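Local structure of chitinase (Chromobacterium violaceum, 4TXG) at residues 146-149 with 154-157; 341-346 with 386-391; 443-448 with 455-460. The protein probably hydrolyses glycosidic bonds in chitin as a family 18 glycoside hydrolase. All blocks are in the same frame, centred on the assembly; numbering follows the deposited sequence.

Interaction 1 of 3, residues 146-149 with 154-157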
ATOM      1  N   GLU A 146      14.403   3.667 -10.969  1.00  9.25           N
ATOM      2  CA  GLU A 146      14.711   2.244 -10.891  1.00  7.64           C
ATOM      3  C   GLU A 146      14.974   1.627 -12.269  1.00 12.76           C
ATOM      4  O   GLU A 146      14.290   1.929 -13.247  1.00 11.72           O
ATOM      5  CB  GLU A 146      13.573   1.495 -10.179  1.00 10.15           C
ATOM      6  CG  GLU A 146      13.967   0.098  -9.735  1.00  8.76           C
ATOM      7  CD  GLU A 146      12.991  -0.534  -8.747  1.00 11.70           C
ATOM      8  OE1 GLU A 146      13.020  -1.781  -8.625  1.00 11.03           O
ATOM      9  OE2 GLU A 146      12.206   0.194  -8.099  1.00 12.00           O
ATOM     10  N   GLN A 147      15.995   0.782 -12.349  1.00  8.90           N
ATOM     11  CA  GLN A 147      16.206  -0.029 -13.539  1.00  9.73           C
ATOM     12  C   GLN A 147      15.167  -1.138 -13.538  1.00 13.61           C
ATOM     13  O   GLN A 147      15.247  -2.055 -12.716  1.00 12.42           O
ATOM     14  CB  GLN A 147      17.615  -0.619 -13.558  1.00 11.12           C
ATOM     15  CG  GLN A 147      18.730   0.417 -13.482  1.00 10.47           C
ATOM     16  CD  GLN A 147      20.097  -0.240 -13.498  1.00 16.37           C
ATOM     17  OE1 GLN A 147      20.362  -1.124 -14.316  1.00 17.54           O
ATOM     18  NE2 GLN A 147      20.963   0.163 -12.577  1.00 16.01           N
ATOM     19  N   LEU A 148      14.189  -1.054 -14.436  1.00 10.12           N
ATOM     20  CA  LEU A 148      13.059  -1.985 -14.401  1.00  7.75           C
ATOM     21  C   LEU A 148      13.152  -3.095 -15.448  1.00  8.00           C
ATOM     22  O   LEU A 148      13.626  -2.883 -16.564  1.00 12.56           O
ATOM     23  CB  LEU A 148      11.734  -1.227 -14.575  1.00  8.49           C
ATOM     24  CG  LEU A 148      11.291  -0.289 -13.450  1.00  8.57           C
ATOM     25  CD1 LEU A 148       9.960   0.364 -13.811  1.00  9.51           C
ATOM     26  CD2 LEU A 148      11.163  -1.009 -12.082  1.00  7.88           C
ATOM     27  N   ALA A 149      12.694  -4.280 -15.057  1.00  7.79           N
ATOM     28  CA  ALA A 149      12.710  -5.452 -15.915  1.00 11.30           C
ATOM     29  C   ALA A 149      11.829  -5.292 -17.154  1.00 10.96           C
ATOM     30  O   ALA A 149      10.897  -4.487 -17.176  1.00  9.61           O
ATOM     31  CB  ALA A 149      12.268  -6.680 -15.116  1.00 12.51           C
ATOM     32  N   ARG A 154       6.904   1.413 -16.024  1.00  8.02           N
ATOM     33  CA  ARG A 154       6.251   1.405 -14.714  1.00  8.51           C
ATOM     34  C   ARG A 154       6.519   0.112 -13.976  1.00  9.54           C
ATOM     35  O   ARG A 154       6.645  -0.938 -14.601  1.00  7.71           O
ATOM     36  CB  ARG A 154       4.732   1.564 -14.857  1.00  7.76           C
ATOM     37  CG  ARG A 154       4.295   2.763 -15.669  1.00  8.17           C
ATOM     38  CD  ARG A 154       4.479   4.081 -14.917  1.00  9.06           C
ATOM     39  NE  ARG A 154       4.306   5.195 -15.851  1.00  8.61           N
ATOM     40  CZ  ARG A 154       4.953   6.349 -15.769  1.00  8.76           C
ATOM     41  NH1 ARG A 154       5.793   6.578 -14.750  1.00 10.17           N
ATOM     42  NH2 ARG A 154       4.758   7.270 -16.703  1.00  9.26           N
ATOM     43  N   ARG A 155       6.557   0.167 -12.648  1.00  7.94           N
ATOM     44  CA  ARG A 155       6.577  -1.077 -11.893  1.00  6.75           C
ATOM     45  C   ARG A 155       5.274  -1.825 -12.145  1.00  7.24           C
ATOM     46  O   ARG A 155       4.217  -1.216 -12.286  1.00  6.90           O
ATOM     47  CB  ARG A 155       6.761  -0.825 -10.404  1.00  6.91           C
ATOM     48  CG  ARG A 155       8.056  -0.119 -10.063  1.00  7.03           C
ATOM     49  CD  ARG A 155       8.334  -0.178  -8.569  1.00  6.95           C
ATOM     50  NE  ARG A 155       9.475   0.662  -8.229  1.00  6.80           N
ATOM     51  CZ  ARG A 155       9.372   1.956  -7.962  1.00  8.90           C
ATOM     52  NH1 ARG A 155       8.174   2.533  -7.981  1.00  6.54           N
ATOM     53  NH2 ARG A 155      10.463   2.667  -7.668  1.00  6.68           N
ATOM     54  N   ILE A 156       5.382  -3.145 -12.227  1.00  7.44           N
ATOM     55  CA  ILE A 156       4.244  -4.035 -12.345  1.00  6.78           C
ATOM     56  C   ILE A 156       4.502  -5.121 -11.317  1.00  6.98           C
ATOM     57  O   ILE A 156       5.319  -6.022 -11.527  1.00  8.60           O
ATOM     58  CB  ILE A 156       4.095  -4.616 -13.766  1.00  9.15           C
ATOM     59  CG1 ILE A 156       3.910  -3.486 -14.779  1.00  7.40           C
ATOM     60  CG2 ILE A 156       2.925  -5.606 -13.826  1.00  8.86           C
ATOM     61  CD1 ILE A 156       3.935  -3.960 -16.238  1.00  9.45           C
ATOM     62  N   ILE A 157       3.847  -4.977 -10.175  1.00  7.62           N
ATOM     63  CA  ILE A 157       4.169  -5.770  -8.995  1.00  7.48           C
ATOM     64  C   ILE A 157       3.050  -6.745  -8.684  1.00  6.29           C
ATOM     65  O   ILE A 157       1.944  -6.335  -8.354  1.00  9.25           O
ATOM     66  CB  ILE A 157       4.396  -4.863  -7.779  1.00  8.95           C
ATOM     67  CG1 ILE A 157       5.480  -3.827  -8.088  1.00  8.67           C
ATOM     68  CG2 ILE A 157       4.756  -5.672  -6.544  1.00  9.69           C
ATOM     69  CD1 ILE A 157       5.206  -2.474  -7.430  1.00 17.21           C
TER

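Interaction 2 of 3, residues 341-346 with 386-391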
ATOM      1  N   GLY A 341       6.905   2.881  17.178  1.00  7.71           N
ATOM      2  CA  GLY A 341       7.377   1.521  16.974  1.00  7.70           C
ATOM      3  C   GLY A 341       7.610   1.228  15.506  1.00  9.97           C
ATOM      4  O   GLY A 341       8.560   0.536  15.133  1.00  8.59           O
ATOM      5  N   TYR A 342       6.730   1.755  14.661  1.00  7.09           N
ATOM      6  CA  TYR A 342       6.807   1.488  13.230  1.00  8.22           C
ATOM      7  C   TYR A 342       7.960   2.253  12.600  1.00  8.62           C
ATOM      8  O   TYR A 342       8.682   1.731  11.745  1.00  8.99           O
ATOM      9  CB  TYR A 342       5.487   1.870  12.581  1.00  7.21           C
ATOM     10  CG  TYR A 342       5.303   1.479  11.138  1.00  8.50           C
ATOM     11  CD1 TYR A 342       5.357   0.145  10.735  1.00  6.31           C
ATOM     12  CD2 TYR A 342       5.003   2.443  10.187  1.00 10.27           C
ATOM     13  CE1 TYR A 342       5.127  -0.202   9.413  1.00  8.13           C
ATOM     14  CE2 TYR A 342       4.781   2.104   8.875  1.00 11.63           C
ATOM     15  CZ  TYR A 342       4.844   0.787   8.492  1.00 11.71           C
ATOM     16  OH  TYR A 342       4.612   0.474   7.171  1.00 11.24           O
ATOM     17  N   VAL A 343       8.137   3.496  13.029  1.00  7.35           N
ATOM     18  CA  VAL A 343       9.270   4.283  12.557  1.00  8.78           C
ATOM     19  C   VAL A 343      10.582   3.616  12.981  1.00  8.86           C
ATOM     20  O   VAL A 343      11.517   3.508  12.181  1.00  7.19           O
ATOM     21  CB  VAL A 343       9.196   5.729  13.079  1.00 10.00           C
ATOM     22  CG1 VAL A 343      10.507   6.450  12.861  1.00 14.02           C
ATOM     23  CG2 VAL A 343       8.055   6.459  12.371  1.00 12.02           C
ATOM     24  N   ALA A 344      10.645   3.139  14.223  1.00  7.36           N
ATOM     25  CA  ALA A 344      11.843   2.436  14.682  1.00  7.60           C
ATOM     26  C   ALA A 344      12.106   1.157  13.876  1.00 11.57           C
ATOM     27  O   ALA A 344      13.252   0.846  13.543  1.00  8.35           O
ATOM     28  CB  ALA A 344      11.734   2.106  16.165  1.00  7.91           C
ATOM     29  N   LEU A 345      11.045   0.413  13.575  1.00  7.33           N
ATOM     30  CA  LEU A 345      11.175  -0.786  12.755  1.00  7.26           C
ATOM     31  C   LEU A 345      11.775  -0.455  11.381  1.00  8.83           C
ATOM     32  O   LEU A 345      12.742  -1.076  10.946  1.00  7.23           O
ATOM     33  CB  LEU A 345       9.807  -1.461  12.579  1.00  7.11           C
ATOM     34  CG  LEU A 345       9.786  -2.601  11.562  1.00  7.05           C
ATOM     35  CD1 LEU A 345      10.696  -3.731  12.035  1.00  7.45           C
ATOM     36  CD2 LEU A 345       8.364  -3.109  11.322  1.00  7.33           C
ATOM     37  N   LEU A 346      11.213   0.544  10.705  1.00  6.89           N
ATOM     38  CA  LEU A 346      11.663   0.862   9.352  1.00  6.78           C
ATOM     39  C   LEU A 346      13.068   1.457   9.343  1.00  8.74           C
ATOM     40  O   LEU A 346      13.861   1.158   8.452  1.00  7.36           O
ATOM     41  CB  LEU A 346      10.679   1.818   8.677  1.00  6.55           C
ATOM     42  CG  LEU A 346       9.268   1.235   8.469  1.00  9.29           C
ATOM     43  CD1 LEU A 346       8.357   2.229   7.770  1.00  8.82           C
ATOM     44  CD2 LEU A 346       9.343  -0.080   7.689  1.00  8.78           C
ATOM     45  N   LEU A 386       7.923   6.933   5.744  1.00  6.15           N
ATOM     46  CA  LEU A 386       8.049   6.863   4.285  1.00  8.86           C
ATOM     47  C   LEU A 386       9.483   7.070   3.784  1.00  7.73           C
ATOM     48  O   LEU A 386       9.873   6.495   2.767  1.00  6.89           O
ATOM     49  CB  LEU A 386       7.133   7.894   3.617  1.00  7.89           C
ATOM     50  CG  LEU A 386       5.628   7.617   3.736  1.00  6.26           C
ATOM     51  CD1 LEU A 386       4.839   8.749   3.095  1.00  7.87           C
ATOM     52  CD2 LEU A 386       5.271   6.297   3.077  1.00  6.78           C
ATOM     53  N   LYS A 387      10.272   7.867   4.502  1.00  7.52           N
ATOM     54  CA  LYS A 387      11.621   8.185   4.052  1.00  8.01           C
ATOM     55  C   LYS A 387      12.536   6.953   4.005  1.00  9.70           C
ATOM     56  O   LYS A 387      13.568   6.982   3.348  1.00  9.83           O
ATOM     57  CB  LYS A 387      12.253   9.256   4.948  1.00  8.62           C
ATOM     58  CG  LYS A 387      12.469   8.796   6.380  1.00 12.33           C
ATOM     59  CD  LYS A 387      12.891   9.940   7.319  1.00 21.45           C
ATOM     60  CE  LYS A 387      14.268  10.475   6.984  1.00 33.61           C
ATOM     61  NZ  LYS A 387      14.794  11.371   8.063  1.00 37.39           N
ATOM     62  N   TYR A 388      12.159   5.874   4.690  1.00  9.58           N
ATOM     63  CA  TYR A 388      13.000   4.674   4.720  1.00  9.14           C
ATOM     64  C   TYR A 388      12.685   3.679   3.605  1.00  7.83           C
ATOM     65  O   TYR A 388      13.416   2.709   3.415  1.00  8.44           O
ATOM     66  CB  TYR A 388      12.870   3.981   6.082  1.00  6.74           C
ATOM     67  CG  TYR A 388      13.240   4.910   7.213  1.00  7.20           C
ATOM     68  CD1 TYR A 388      14.540   5.390   7.337  1.00 11.06           C
ATOM     69  CD2 TYR A 388      12.290   5.332   8.135  1.00 10.44           C
ATOM     70  CE1 TYR A 388      14.892   6.258   8.354  1.00 14.31           C
ATOM     71  CE2 TYR A 388      12.638   6.212   9.161  1.00 13.36           C
ATOM     72  CZ  TYR A 388      13.941   6.664   9.259  1.00 18.78           C
ATOM     73  OH  TYR A 388      14.304   7.533  10.271  1.00 19.57           O
ATOM     74  N   LEU A 389      11.595   3.914   2.879  1.00  6.57           N
ATOM     75  CA  LEU A 389      11.074   2.918   1.955  1.00  6.41           C
ATOM     76  C   LEU A 389      11.486   3.176   0.513  1.00  7.70           C
ATOM     77  O   LEU A 389      11.291   4.275  -0.021  1.00  6.65           O
ATOM     78  CB  LEU A 389       9.543   2.871   2.042  1.00  6.16           C
ATOM     79  CG  LEU A 389       9.024   2.553   3.439  1.00  8.60           C
ATOM     80  CD1 LEU A 389       7.505   2.710   3.501  1.00  8.42           C
ATOM     81  CD2 LEU A 389       9.433   1.136   3.823  1.00 10.05           C
ATOM     82  N   ASP A 390      12.054   2.163  -0.125  1.00  6.70           N
ATOM     83  CA  ASP A 390      12.358   2.289  -1.545  1.00  7.20           C
ATOM     84  C   ASP A 390      11.111   2.653  -2.337  1.00 10.11           C
ATOM     85  O   ASP A 390      11.161   3.497  -3.229  1.00  8.08           O
ATOM     86  CB  ASP A 390      12.965   1.001  -2.073  1.00  7.10           C
ATOM     87  CG  ASP A 390      14.376   0.812  -1.593  1.00  7.35           C
ATOM     88  OD1 ASP A 390      15.303   1.292  -2.283  1.00  7.64           O
ATOM     89  OD2 ASP A 390      14.555   0.224  -0.509  1.00  8.87           O
ATOM     90  N   PHE A 391       9.993   2.008  -2.010  1.00  7.20           N
ATOM     91  CA  PHE A 391       8.702   2.446  -2.526  1.00  6.34           C
ATOM     92  C   PHE A 391       7.573   1.857  -1.704  1.00  7.21           C
ATOM     93  O   PHE A 391       7.797   0.956  -0.887  1.00  6.08           O
ATOM     94  CB  PHE A 391       8.530   2.108  -4.028  1.00  6.51           C
ATOM     95  CG  PHE A 391       8.693   0.647  -4.382  1.00  6.62           C
ATOM     96  CD1 PHE A 391       7.646  -0.247  -4.216  1.00  8.16           C
ATOM     97  CD2 PHE A 391       9.872   0.188  -4.958  1.00  6.93           C
ATOM     98  CE1 PHE A 391       7.774  -1.584  -4.587  1.00 10.64           C
ATOM     99  CE2 PHE A 391      10.019  -1.158  -5.317  1.00  8.90           C
ATOM    100  CZ  PHE A 391       8.964  -2.040  -5.135  1.00 10.00           C
TER

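Interaction 3 of 3, residues 443-448 with 455-460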
ATOM      1  N   TRP A 443      -7.258   9.742  -4.279  1.00  5.85           N
ATOM      2  CA  TRP A 443      -7.032  10.456  -3.016  1.00  6.02           C
ATOM      3  C   TRP A 443      -5.831   9.853  -2.297  1.00  8.11           C
ATOM      4  O   TRP A 443      -4.954  10.576  -1.805  1.00  6.02           O
ATOM      5  CB  TRP A 443      -8.274  10.415  -2.099  1.00  6.19           C
ATOM      6  CG  TRP A 443      -8.018  11.138  -0.794  1.00  6.45           C
ATOM      7  CD1 TRP A 443      -8.249  12.455  -0.524  1.00  8.41           C
ATOM      8  CD2 TRP A 443      -7.435  10.581   0.391  1.00  6.76           C
ATOM      9  NE1 TRP A 443      -7.857  12.753   0.766  1.00  7.03           N
ATOM     10  CE2 TRP A 443      -7.356  11.615   1.349  1.00  6.81           C
ATOM     11  CE3 TRP A 443      -6.987   9.296   0.742  1.00  6.21           C
ATOM     12  CZ2 TRP A 443      -6.840  11.416   2.632  1.00  7.82           C
ATOM     13  CZ3 TRP A 443      -6.462   9.095   2.015  1.00  6.37           C
ATOM     14  CH2 TRP A 443      -6.394  10.153   2.949  1.00  9.26           C
ATOM     15  N   ALA A 444      -5.786   8.523  -2.243  1.00  5.65           N
ATOM     16  CA  ALA A 444      -4.696   7.826  -1.563  1.00  8.77           C
ATOM     17  C   ALA A 444      -3.343   8.126  -2.206  1.00  7.16           C
ATOM     18  O   ALA A 444      -2.348   8.326  -1.512  1.00  5.64           O
ATOM     19  CB  ALA A 444      -4.957   6.325  -1.554  1.00  7.87           C
ATOM     20  N   TYR A 445      -3.291   8.126  -3.537  1.00  5.44           N
ATOM     21  CA  TYR A 445      -2.061   8.496  -4.228  1.00  5.47           C
ATOM     22  C   TYR A 445      -1.604   9.886  -3.779  1.00  6.25           C
ATOM     23  O   TYR A 445      -0.432  10.111  -3.442  1.00  5.83           O
ATOM     24  CB  TYR A 445      -2.265   8.473  -5.747  1.00  6.48           C
ATOM     25  CG  TYR A 445      -1.213   9.255  -6.498  1.00  6.47           C
ATOM     26  CD1 TYR A 445       0.081   8.756  -6.654  1.00  7.14           C
ATOM     27  CD2 TYR A 445      -1.510  10.499  -7.043  1.00  7.46           C
ATOM     28  CE1 TYR A 445       1.047   9.479  -7.333  1.00  6.80           C
ATOM     29  CE2 TYR A 445      -0.545  11.222  -7.730  1.00  6.02           C
ATOM     30  CZ  TYR A 445       0.724  10.712  -7.865  1.00  7.85           C
ATOM     31  OH  TYR A 445       1.682  11.447  -8.540  1.00  9.61           O
ATOM     32  N   HIS A 446      -2.537  10.823  -3.771  1.00  5.90           N
ATOM     33  CA  HIS A 446      -2.185  12.194  -3.436  1.00  6.40           C
ATOM     34  C   HIS A 446      -1.785  12.336  -1.973  1.00  7.93           C
ATOM     35  O   HIS A 446      -0.936  13.177  -1.643  1.00  6.77           O
ATOM     36  CB  HIS A 446      -3.334  13.128  -3.803  1.00  6.41           C
ATOM     37  CG  HIS A 446      -3.345  13.462  -5.262  1.00  8.70           C
ATOM     38  ND1 HIS A 446      -2.333  14.186  -5.848  1.00  8.48           N
ATOM     39  CD2 HIS A 446      -4.194  13.109  -6.255  1.00  8.46           C
ATOM     40  CE1 HIS A 446      -2.576  14.302  -7.146  1.00 10.24           C
ATOM     41  NE2 HIS A 446      -3.699  13.666  -7.416  1.00  9.44           N
ATOM     42  N   TYR A 447      -2.349  11.500  -1.107  1.00  6.25           N
ATOM     43  CA  TYR A 447      -1.882  11.460   0.276  1.00  6.44           C
ATOM     44  C   TYR A 447      -0.383  11.117   0.317  1.00  6.44           C
ATOM     45  O   TYR A 447       0.410  11.803   0.970  1.00  6.77           O
ATOM     46  CB  TYR A 447      -2.689  10.435   1.115  1.00  6.37           C
ATOM     47  CG  TYR A 447      -2.041  10.155   2.459  1.00  6.59           C
ATOM     48  CD1 TYR A 447      -1.047   9.186   2.585  1.00  6.50           C
ATOM     49  CD2 TYR A 447      -2.387  10.889   3.596  1.00  6.99           C
ATOM     50  CE1 TYR A 447      -0.426   8.953   3.794  1.00  6.79           C
ATOM     51  CE2 TYR A 447      -1.765  10.649   4.812  1.00  7.28           C
ATOM     52  CZ  TYR A 447      -0.782   9.677   4.898  1.00  8.00           C
ATOM     53  OH  TYR A 447      -0.147   9.412   6.116  1.00  7.75           O
ATOM     54  N   TYR A 448       0.003  10.052  -0.374  1.00  6.16           N
ATOM     55  CA  TYR A 448       1.384   9.571  -0.263  1.00  8.18           C
ATOM     56  C   TYR A 448       2.395  10.514  -0.919  1.00  8.10           C
ATOM     57  O   TYR A 448       3.571  10.506  -0.554  1.00  7.40           O
ATOM     58  CB  TYR A 448       1.495   8.138  -0.822  1.00  6.44           C
ATOM     59  CG  TYR A 448       0.940   7.172   0.212  1.00  5.91           C
ATOM     60  CD1 TYR A 448       1.683   6.839   1.334  1.00  6.31           C
ATOM     61  CD2 TYR A 448      -0.347   6.653   0.101  1.00  5.74           C
ATOM     62  CE1 TYR A 448       1.175   6.005   2.319  1.00  6.23           C
ATOM     63  CE2 TYR A 448      -0.867   5.808   1.087  1.00  7.30           C
ATOM     64  CZ  TYR A 448      -0.095   5.486   2.187  1.00  6.87           C
ATOM     65  OH  TYR A 448      -0.584   4.654   3.187  1.00  7.61           O
ATOM     66  N   SER A 455       7.676   8.650  -8.239  1.00  6.60           N
ATOM     67  CA  SER A 455       8.478   7.481  -8.607  1.00  7.17           C
ATOM     68  C   SER A 455       8.555   6.413  -7.503  1.00  9.60           C
ATOM     69  O   SER A 455       8.895   5.266  -7.777  1.00  9.59           O
ATOM     70  CB  SER A 455       9.898   7.921  -8.993  1.00 10.37           C
ATOM     71  OG  SER A 455      10.525   8.607  -7.914  1.00  9.88           O
ATOM     72  N   ARG A 456       8.231   6.780  -6.264  1.00  6.93           N
ATOM     73  CA  ARG A 456       8.313   5.824  -5.162  1.00  6.45           C
ATOM     74  C   ARG A 456       6.930   5.408  -4.675  1.00  7.32           C
ATOM     75  O   ARG A 456       6.795   4.858  -3.589  1.00  7.23           O
ATOM     76  CB  ARG A 456       9.156   6.407  -4.002  1.00  6.74           C
ATOM     77  CG  ARG A 456      10.655   6.476  -4.370  1.00  7.11           C
ATOM     78  CD  ARG A 456      11.538   7.243  -3.380  1.00  9.04           C
ATOM     79  NE  ARG A 456      11.440   6.728  -2.018  1.00  7.57           N
ATOM     80  CZ  ARG A 456      11.466   7.507  -0.942  1.00  8.16           C
ATOM     81  NH1 ARG A 456      11.608   8.820  -1.088  1.00  7.94           N
ATOM     82  NH2 ARG A 456      11.345   6.984   0.274  1.00  7.93           N
ATOM     83  N   VAL A 457       5.911   5.655  -5.497  1.00  5.94           N
ATOM     84  CA  VAL A 457       4.548   5.227  -5.171  1.00  7.73           C
ATOM     85  C   VAL A 457       4.003   4.284  -6.245  1.00  9.04           C
ATOM     86  O   VAL A 457       4.102   4.584  -7.433  1.00  8.35           O
ATOM     87  CB  VAL A 457       3.584   6.433  -5.045  1.00  7.44           C
ATOM     88  CG1 VAL A 457       2.180   5.966  -4.674  1.00  7.92           C
ATOM     89  CG2 VAL A 457       4.105   7.437  -4.006  1.00  9.11           C
ATOM     90  N   ASN A 458       3.433   3.156  -5.829  1.00  5.69           N
ATOM     91  CA  ASN A 458       2.712   2.272  -6.752  1.00  6.15           C
ATOM     92  C   ASN A 458       1.302   2.049  -6.233  1.00  6.65           C
ATOM     93  O   ASN A 458       1.108   1.844  -5.038  1.00  6.59           O
ATOM     94  CB  ASN A 458       3.439   0.941  -6.912  1.00  7.10           C
ATOM     95  CG  ASN A 458       4.926   1.133  -7.147  1.00 10.39           C
ATOM     96  OD1 ASN A 458       5.362   1.438  -8.251  1.00  8.66           O
ATOM     97  ND2 ASN A 458       5.703   0.998  -6.093  1.00 12.88           N
ATOM     98  N   MET A 459       0.316   2.091  -7.122  1.00  5.88           N
ATOM     99  CA  MET A 459      -1.070   1.961  -6.686  1.00  5.98           C
ATOM    100  C   MET A 459      -1.594   0.547  -6.912  1.00  7.72           C
ATOM    101  O   MET A 459      -1.364  -0.044  -7.970  1.00  7.61           O
ATOM    102  CB  MET A 459      -1.947   2.979  -7.421  1.00  8.85           C
ATOM    103  CG  MET A 459      -1.490   4.422  -7.212  1.00  8.79           C
ATOM    104  SD  MET A 459      -1.243   4.895  -5.492  1.00  8.26           S
ATOM    105  CE  MET A 459      -2.898   4.699  -4.829  1.00  7.58           C
ATOM    106  N   GLY A 460      -2.305   0.013  -5.919  1.00  8.98           N
ATOM    107  CA  GLY A 460      -2.817  -1.347  -6.009  1.00  8.36           C
ATOM    108  C   GLY A 460      -4.161  -1.460  -6.714  1.00  7.51           C
ATOM    109  O   GLY A 460      -5.009  -0.581  -6.600  1.00  7.89           O
TER

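Interaction 1 of 3, residues 146-149 with 154-157
Glu146 and Arg155 form a buried salt bridge at the N-terminal end of the TIM barrel of this family 18 chitinase. Arg155 stands at the start of strand 155-161, the first barrel strand. Glu146 comes from the loop that precedes it. Arg155 grips a single carboxylate oxygen side-on, with NE 2.8 Å from Glu146 OE2 and NH2 of Arg155 3.1 Å from the same oxygen. The NE bond is the straighter, 156° at the hydrogen; the NH2 bond is more bent. OE2 lies in the guanidinium plane, but the carboxylate is turned 53° from that plane. NE meets OE2 from above the carboxylate plane, while NH2 comes nearly along the C-O axis. The second oxygen, OE1, is hydrogen-bonded to His185 NE2, which satisfies the other half of the buried acid.

Leu148 belongs to the tight part through its methyls, while its flank is partly exposed and forms the solvent side. It carries its CG beside its own backbone N (chi1 -68°), and its methyls meet the strand start. The Leu148 side chain crosses that of Arg155 at about a right angle, with Leu148 CD2 3.8 Å from Arg155 CG. CD1 of Leu148 rests against the peptide, 3.5 Å from Arg154 C.

Interaction 2 of 3, residues 341-346 with 386-391
The Tyr388 ring takes Leu346 and Val343 obliquely along its CD2-CE2 side. One face is taken by its own neighbour in sequence: Lys387 CG sits 3.7 Å above the plane, over the ring centre. Tyr388 CG lies beside the backbone N of its own residue (chi1 -57°), which turns the ring to the helix. Leu346 CB is 3.9 Å from Tyr388 CD2, and Val343 CG1 is 4.3 Å from Tyr388 CE2. The Val343 carbonyl also lies near CE2. A second flat group, the Tyr342 ring, belongs to the helix itself. Leu346 CD1 covers one of its faces, 3.7 Å above the plane and offset toward the rim.

The contact lies on the outside of the TIM barrel. Helix 338-360 links strand 308-312 to strand 365-371. Residues 386-391 are a 3-10 turn and loop leading into strand 391-395, the next strand round the barrel. Leu389 N bonds to Leu386 O at 3.1 Å and closes the turn.

Leu346 works in two directions. Its backbone end touches the turn, with O 3.8 Å from Tyr388 CB. Its side chain goes inward, and CD2 meets Leu389 CD2 at 4.1 Å. Leu389 also packs on Ile366 and Ala368 of strand 365-371, so this inner part is buried, while Tyr388 and Val343 are partly exposed. Further along the same helix, Arg350 NH2 bonds to Tyr388 O and forms a salt bridge with Asp390 OD2.

Interaction 3 of 3, residues 443-448 with 455-460
Helix 441-448 packs on strand 457-462 in the outer layer of the barrel, and Met459 makes a Met-aromatic contact with Tyr445. Met459 SD is 5.5 Å from the centroid of the Tyr445 ring and 79° off its normal, so the sulfur sits at the ring edge. It is closer to the root of the side chain, 3.7 Å from Tyr445 CB. The Met459 chain bends at both chi2 and chi3 (chi3 -62°). The bend folds CE back against the helix, 3.7 Å from Tyr445 N and 4.2 Å from Ala444 CB.

Helix and strand form the second half of a beta-alpha-beta crossover of the TIM barrel. The axes of 443-448 and 457-460 approach to 9.4 Å and run nearly antiparallel, at 159°.

Val457, two residues earlier on the strand, splits its methyls between two tyrosines. CG1 of Val457 lies at the Tyr445 ring edge, 4.0 Å from CD1. CG2 of Val457 touches Tyr448 CB at 4.2 Å. The Tyr448 ring then leads away from the strand, and its hydroxyl bonds to Pro371 O. The Tyr445 ring also packs edge-to-face with Trp591.

The three contacts serve one barrel, with centres about 15 to 21 Å apart. Interaction 1 reaches interaction 3 through Arg155, whose NH1 lies 2.8 Å from Ser455 O and 3.0 Å from Asn458 OD1, both probable hydrogen bonds. Interaction 2 joins interaction 3 through Leu389 O, 2.7 Å from Arg456 NH2. Phe391 is shared ground: its CD2 packs 3.3 Å from Arg155 NE, and its ring also meets Asn458. Strands 155-161, 391-395 and 457-462 are thus tied near their N-terminal starts. TIM-barrel enzymes carry their active sites at the C-terminal strand ends, so these contacts probably lie away from the chitin-binding cleft.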